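PDB 6NSI: manganese-binding protein from Chlamydia trachomatis, which binds iron, manganese and nickel ions, preferring ferrous iron, and delivers them to the membrane permease of an ABC transporter for import. Local coordinates for residues Asp13-Asn25 with Tyr128-Glu142. Numbering follows the deposited sequence.
Sequences DCVSRITGDRVKN and YEEDFQKNADQILSE
Asn135 reaches from the helix of 129-142 to the C-terminal end of helix 13-19, where its ND2 donates to Ile18 O at 2.9 Å. This is the seam between the first alpha-helix of the N-terminal lobe and helix 129-154, probably the long backbone helix that connects the two lobes, as in family 9 solute-binding proteins. The axes of helices 13-19 and 129-142 approach to 7.9 Å, with their N-to-C directions 128° apart, closer to antiparallel than parallel. The hydrogen bond from ND2 is bent (N-H...O 138°), with ND2 above the carbonyl plane of Ile18, and Phe132 CA also aims its hydrogen at that oxygen. The buried Ile18 side chain packs on the helix: CG2, anti to the backbone N, meets Phe132 CB at 4.0 Å, while CG1 leans on Ala136 CB. Thr19 sets CG2 off-centre over the Phe132 ring, 4.1 Å from its centroid.

At each end of the seam an arginine crosses over. Arg17, its chain bent at chi2 and chi3, fits as a knob among Asn135, Gln138, Ile139 and Glu142; Ile139 CB covers one guanidinium face, and NH2 forms a salt bridge with Glu142 OE1 at 2.8 Å. Arg22, past the turn at Gly20, lays CB over the centre of the Tyr128 ring, and a bend at chi2 brings the guanidinium to within 15° of parallel with that ring. Asp131 OD1 sits over the guanidinium face, 3.3 Å from Arg22 NH2, so the pairing is one of charges alone. One water bridges the segments here, accepting from Arg22 NH1 and, at 3.0 Å, from Asp131 N.

In the second shell, Tyr128 CB lies over the centre of one face of the Phe132 ring. Helix 107-124 packs beside the contact, touching Cys14 on one segment and Gln133 on the other, and Phe267 touches both Cys14 and Ile139. Gln138 NE2 steadies the Glu142 carboxylate through the anti lone pair of OE1.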
loop_
_atom_site.group_PDB
_atom_site.type_symbol
_atom_site.label_atom_id
_atom_site.label_comp_id
_atom_site.label_asym_id
_atom_site.label_seq_id
_atom_site.Cartn_x
_atom_site.Cartn_y
_atom_site.Cartn_z
ATOM N N ASP A 13 -11.427 4.910 1.690
ATOM C CA ASP A 13 -11.435 5.792 2.853
ATOM C C ASP A 13 -11.001 7.202 2.509
ATOM O O ASP A 13 -11.352 8.142 3.232
ATOM C CB ASP A 13 -10.548 5.220 3.948
ATOM C CG ASP A 13 -11.087 3.909 4.494
ATOM O OD1 ASP A 13 -12.207 3.506 4.101
ATOM O OD2 ASP A 13 -10.393 3.277 5.308
ATOM N N CYS A 14 -10.252 7.374 1.421
ATOM C CA CYS A 14 -9.899 8.716 0.974
ATOM C C CYS A 14 -11.032 9.337 0.161
ATOM O O CYS A 14 -11.354 10.516 0.353
ATOM C CB CYS A 14 -8.606 8.679 0.161
ATOM S SG CYS A 14 -7.148 7.962 1.067
ATOM N N VAL A 15 -11.653 8.559 -0.737
ATOM C CA VAL A 15 -12.804 9.064 -1.495
ATOM C C VAL A 15 -13.895 9.538 -0.543
ATOM O O VAL A 15 -14.452 10.630 -0.702
ATOM C CB VAL A 15 -13.335 7.985 -2.461
ATOM C CG1 VAL A 15 -14.618 8.466 -3.132
ATOM C CG2 VAL A 15 -12.307 7.650 -3.527
ATOM N N SER A 16 -14.205 8.724 0.473
ATOM C CA SER A 16 -15.293 9.048 1.391
ATOM C C SER A 16 -15.019 10.331 2.161
ATOM O O SER A 16 -15.963 11.039 2.539
ATOM C CB SER A 16 -15.525 7.889 2.362
ATOM O OG SER A 16 -15.820 6.696 1.653
ATOM N N ARG A 17 -13.740 10.644 2.405
ATOM C CA ARG A 17 -13.389 11.880 3.097
ATOM C C ARG A 17 -13.602 13.095 2.204
ATOM O O ARG A 17 -13.981 14.162 2.694
ATOM C CB ARG A 17 -11.934 11.831 3.587
ATOM C CG ARG A 17 -11.723 11.179 4.965
ATOM C CD ARG A 17 -12.063 12.144 6.106
ATOM N NE ARG A 17 -10.906 12.868 6.649
ATOM C CZ ARG A 17 -10.685 14.175 6.487
ATOM N NH1 ARG A 17 -11.528 14.920 5.776
ATOM N NH2 ARG A 17 -9.611 14.744 7.030
ATOM N N ILE A 18 -13.355 12.957 0.901
ATOM C CA ILE A 18 -13.612 14.066 -0.011
ATOM C C ILE A 18 -15.107 14.317 -0.146
ATOM O O ILE A 18 -15.550 15.468 -0.154
ATOM C CB ILE A 18 -12.973 13.803 -1.384
ATOM C CG1 ILE A 18 -11.453 13.786 -1.272
ATOM C CG2 ILE A 18 -13.433 14.856 -2.398
ATOM C CD1 ILE A 18 -10.782 13.218 -2.500
ATOM N N THR A 19 -15.909 13.253 -0.257
ATOM C CA THR A 19 -17.332 13.427 -0.549
ATOM C C THR A 19 -18.187 13.640 0.690
ATOM O O THR A 19 -19.225 14.306 0.598
ATOM C CB THR A 19 -17.897 12.227 -1.325
ATOM O OG1 THR A 19 -17.771 11.022 -0.553
ATOM C CG2 THR A 19 -17.205 12.061 -2.670
ATOM N N GLY A 20 -17.780 13.100 1.837
ATOM C CA GLY A 20 -18.648 13.099 3.000
ATOM C C GLY A 20 -20.039 12.573 2.693
ATOM O O GLY A 20 -20.217 11.580 1.982
ATOM N N ASP A 21 -21.056 13.179 3.275
ATOM C CA ASP A 21 -22.455 12.693 3.148
ATOM C C ASP A 21 -23.055 12.808 1.742
ATOM O O ASP A 21 -24.010 12.087 1.508
ATOM C CB ASP A 21 -23.382 13.562 4.002
ATOM C CG ASP A 21 -23.829 12.920 5.294
ATOM O OD1 ASP A 21 -23.105 12.064 5.792
ATOM O OD2 ASP A 21 -24.894 13.301 5.797
ATOM N N ARG A 22 -22.521 13.625 0.838
ATOM C CA ARG A 22 -23.243 13.886 -0.404
ATOM C C ARG A 22 -23.262 12.708 -1.380
ATOM O O ARG A 22 -23.828 12.859 -2.470
ATOM C CB ARG A 22 -22.657 15.129 -1.079
ATOM C CG ARG A 22 -22.981 16.432 -0.347
ATOM C CD ARG A 22 -24.041 17.242 -1.085
ATOM N NE ARG A 22 -24.095 18.651 -0.684
ATOM C CZ ARG A 22 -23.112 19.534 -0.874
ATOM N NH1 ARG A 22 -21.975 19.163 -1.457
ATOM N NH2 ARG A 22 -23.256 20.791 -0.471
ATOM N N VAL A 23 -22.697 11.549 -1.031
ATOM C CA VAL A 23 -22.708 10.374 -1.896
ATOM C C VAL A 23 -22.585 9.128 -1.027
ATOM O O VAL A 23 -22.158 9.190 0.132
ATOM C CB VAL A 23 -21.569 10.399 -2.946
ATOM C CG1 VAL A 23 -20.253 9.951 -2.325
ATOM C CG2 VAL A 23 -21.900 9.522 -4.126
ATOM N N LYS A 24 -22.967 7.982 -1.593
ATOM C CA LYS A 24 -22.774 6.690 -0.946
ATOM C C LYS A 24 -21.578 5.985 -1.565
ATOM O O LYS A 24 -21.569 5.697 -2.767
ATOM C CB LYS A 24 -24.034 5.833 -1.042
ATOM C CG LYS A 24 -25.242 6.559 -0.479
ATOM C CD LYS A 24 -26.566 5.996 -0.935
ATOM C CE LYS A 24 -27.689 6.608 -0.117
ATOM N NZ LYS A 24 -28.220 7.868 -0.728
ATOM N N ASN A 25 -20.574 5.715 -0.745
ATOM C CA ASN A 25 -19.354 5.073 -1.196
ATOM C C ASN A 25 -19.453 3.590 -0.904
ATOM O O ASN A 25 -19.793 3.197 0.217
ATOM C CB ASN A 25 -18.133 5.673 -0.498
ATOM C CG ASN A 25 -17.757 7.022 -1.057
ATOM O OD1 ASN A 25 -17.266 7.111 -2.179
ATOM N ND2 ASN A 25 -18.018 8.087 -0.293
ATOM N N TYR A 128 -21.076 19.613 -6.570
ATOM C CA TYR A 128 -20.448 19.441 -5.269
ATOM C C TYR A 128 -19.017 19.961 -5.225
ATOM O O TYR A 128 -18.331 19.755 -4.210
ATOM C CB TYR A 128 -20.476 17.961 -4.864
ATOM C CG TYR A 128 -21.872 17.380 -4.827
ATOM C CD1 TYR A 128 -22.956 18.161 -4.446
ATOM C CD2 TYR A 128 -22.111 16.058 -5.171
ATOM C CE1 TYR A 128 -24.238 17.641 -4.410
ATOM C CE2 TYR A 128 -23.397 15.530 -5.136
ATOM C CZ TYR A 128 -24.456 16.332 -4.754
ATOM O OH TYR A 128 -25.737 15.825 -4.713
ATOM N N GLU A 129 -18.560 20.640 -6.288
ATOM C CA GLU A 129 -17.169 21.062 -6.461
ATOM C C GLU A 129 -16.599 21.691 -5.198
ATOM O O GLU A 129 -15.409 21.548 -4.889
ATOM C CB GLU A 129 -17.058 22.066 -7.610
ATOM C CG GLU A 129 -15.634 22.446 -7.967
ATOM C CD GLU A 129 -15.190 23.773 -7.380
ATOM O OE1 GLU A 129 -14.301 24.427 -7.968
ATOM O OE2 GLU A 129 -15.713 24.172 -6.321
ATOM N N GLU A 130 -17.456 22.381 -4.451
ATOM C CA GLU A 130 -17.036 23.261 -3.372
ATOM C C GLU A 130 -16.901 22.532 -2.041
ATOM O O GLU A 130 -15.863 22.646 -1.378
ATOM C CB GLU A 130 -18.035 24.422 -3.294
ATOM C CG GLU A 130 -17.983 25.288 -4.561
ATOM C CD GLU A 130 -19.260 25.208 -5.403
ATOM O OE1 GLU A 130 -19.747 26.278 -5.837
ATOM O OE2 GLU A 130 -19.762 24.081 -5.637
ATOM N N ASP A 131 -17.917 21.763 -1.645
ATOM C CA ASP A 131 -17.762 20.909 -0.472
ATOM C C ASP A 131 -16.681 19.861 -0.704
ATOM O O ASP A 131 -15.847 19.604 0.177
ATOM C CB ASP A 131 -19.092 20.247 -0.124
ATOM C CG ASP A 131 -19.859 21.013 0.939
ATOM O OD1 ASP A 131 -20.691 20.393 1.636
ATOM O OD2 ASP A 131 -19.623 22.239 1.074
ATOM N N PHE A 132 -16.663 19.271 -1.902
ATOM C CA PHE A 132 -15.632 18.298 -2.244
ATOM C C PHE A 132 -14.243 18.888 -2.057
ATOM O O PHE A 132 -13.353 18.246 -1.487
ATOM C CB PHE A 132 -15.812 17.827 -3.688
ATOM C CG PHE A 132 -16.889 16.802 -3.861
ATOM C CD1 PHE A 132 -17.748 16.488 -2.814
ATOM C CD2 PHE A 132 -17.046 16.148 -5.078
ATOM C CE1 PHE A 132 -18.750 15.537 -2.978
ATOM C CE2 PHE A 132 -18.038 15.200 -5.248
ATOM C CZ PHE A 132 -18.890 14.892 -4.195
ATOM N N GLN A 133 -14.044 20.118 -2.535
ATOM C CA GLN A 133 -12.716 20.713 -2.506
ATOM C C GLN A 133 -12.299 21.052 -1.081
ATOM O O GLN A 133 -11.154 20.793 -0.689
ATOM C CB GLN A 133 -12.677 21.950 -3.396
ATOM C CG GLN A 133 -11.288 22.502 -3.596
ATOM C CD GLN A 133 -10.325 21.456 -4.113
ATOM O OE1 GLN A 133 -10.471 20.959 -5.235
ATOM N NE2 GLN A 133 -9.331 21.109 -3.296
ATOM N N LYS A 134 -13.226 21.610 -0.294
ATOM C CA LYS A 134 -12.970 21.883 1.118
ATOM C C LYS A 134 -12.454 20.644 1.841
ATOM O O LYS A 134 -11.443 20.698 2.554
ATOM C CB LYS A 134 -14.250 22.387 1.790
ATOM C CG LYS A 134 -14.017 23.399 2.908
ATOM C CD LYS A 134 -13.016 24.469 2.480
ATOM C CE LYS A 134 -13.315 25.818 3.129
ATOM N NZ LYS A 134 -12.104 26.685 3.214
ATOM N N ASN A 135 -13.162 19.521 1.682
ATOM C CA ASN A 135 -12.771 18.281 2.352
ATOM C C ASN A 135 -11.456 17.741 1.808
ATOM O O ASN A 135 -10.643 17.195 2.565
ATOM C CB ASN A 135 -13.866 17.235 2.194
ATOM C CG ASN A 135 -15.221 17.764 2.570
ATOM O OD1 ASN A 135 -15.333 18.844 3.158
ATOM N ND2 ASN A 135 -16.269 17.016 2.224
ATOM N N ALA A 136 -11.251 17.862 0.493
ATOM C CA ALA A 136 -9.979 17.494 -0.118
ATOM C C ALA A 136 -8.836 18.289 0.497
ATOM O O ALA A 136 -7.817 17.722 0.912
ATOM C CB ALA A 136 -10.048 17.724 -1.631
ATOM N N ASP A 137 -8.993 19.614 0.563
ATOM C CA ASP A 137 -7.995 20.457 1.206
ATOM C C ASP A 137 -7.674 19.954 2.601
ATOM O O ASP A 137 -6.503 19.907 3.001
ATOM C CB ASP A 137 -8.495 21.898 1.276
ATOM C CG ASP A 137 -8.649 22.524 -0.086
ATOM O OD1 ASP A 137 -8.081 21.976 -1.056
ATOM O OD2 ASP A 137 -9.333 23.567 -0.185
ATOM N N GLN A 138 -8.702 19.564 3.355
ATOM C CA GLN A 138 -8.475 19.123 4.724
ATOM C C GLN A 138 -7.698 17.810 4.762
ATOM O O GLN A 138 -6.671 17.711 5.443
ATOM C CB GLN A 138 -9.805 18.995 5.465
ATOM C CG GLN A 138 -9.648 18.891 6.973
ATOM C CD GLN A 138 -8.643 19.896 7.542
ATOM O OE1 GLN A 138 -8.605 21.063 7.135
ATOM N NE2 GLN A 138 -7.832 19.445 8.499
ATOM N N ILE A 139 -8.155 16.790 4.028
ATOM C CA ILE A 139 -7.482 15.496 4.134
ATOM C C ILE A 139 -6.073 15.577 3.555
ATOM O O ILE A 139 -5.129 14.985 4.097
ATOM C CB ILE A 139 -8.317 14.374 3.480
ATOM C CG1 ILE A 139 -7.654 13.010 3.736
ATOM C CG2 ILE A 139 -8.534 14.619 1.995
ATOM C CD1 ILE A 139 -7.277 12.806 5.205
ATOM N N LEU A 140 -5.898 16.340 2.472
ATOM C CA LEU A 140 -4.580 16.470 1.859
ATOM C C LEU A 140 -3.568 17.100 2.812
ATOM O O LEU A 140 -2.403 16.686 2.849
ATOM C CB LEU A 140 -4.672 17.287 0.575
ATOM C CG LEU A 140 -5.216 16.546 -0.647
ATOM C CD1 LEU A 140 -5.547 17.553 -1.772
ATOM C CD2 LEU A 140 -4.213 15.503 -1.098
ATOM N N SER A 141 -3.981 18.111 3.583
ATOM C CA SER A 141 -3.042 18.708 4.531
ATOM C C SER A 141 -2.828 17.808 5.742
ATOM O O SER A 141 -1.753 17.837 6.363
ATOM C CB SER A 141 -3.538 20.081 4.975
ATOM O OG SER A 141 -4.712 19.936 5.742
ATOM N N GLU A 142 -3.834 17.011 6.100
ATOM C CA GLU A 142 -3.638 16.025 7.151
ATOM C C GLU A 142 -2.651 14.946 6.709
ATOM O O GLU A 142 -1.813 14.499 7.504
ATOM C CB GLU A 142 -4.984 15.422 7.547
ATOM C CG GLU A 142 -5.824 16.317 8.452
ATOM C CD GLU A 142 -7.222 15.766 8.695
ATOM O OE1 GLU A 142 -8.195 16.549 8.671
ATOM O OE2 GLU A 142 -7.358 14.544 8.900
HETATM O O HOH W 1 -20.797 21.810 -2.531
#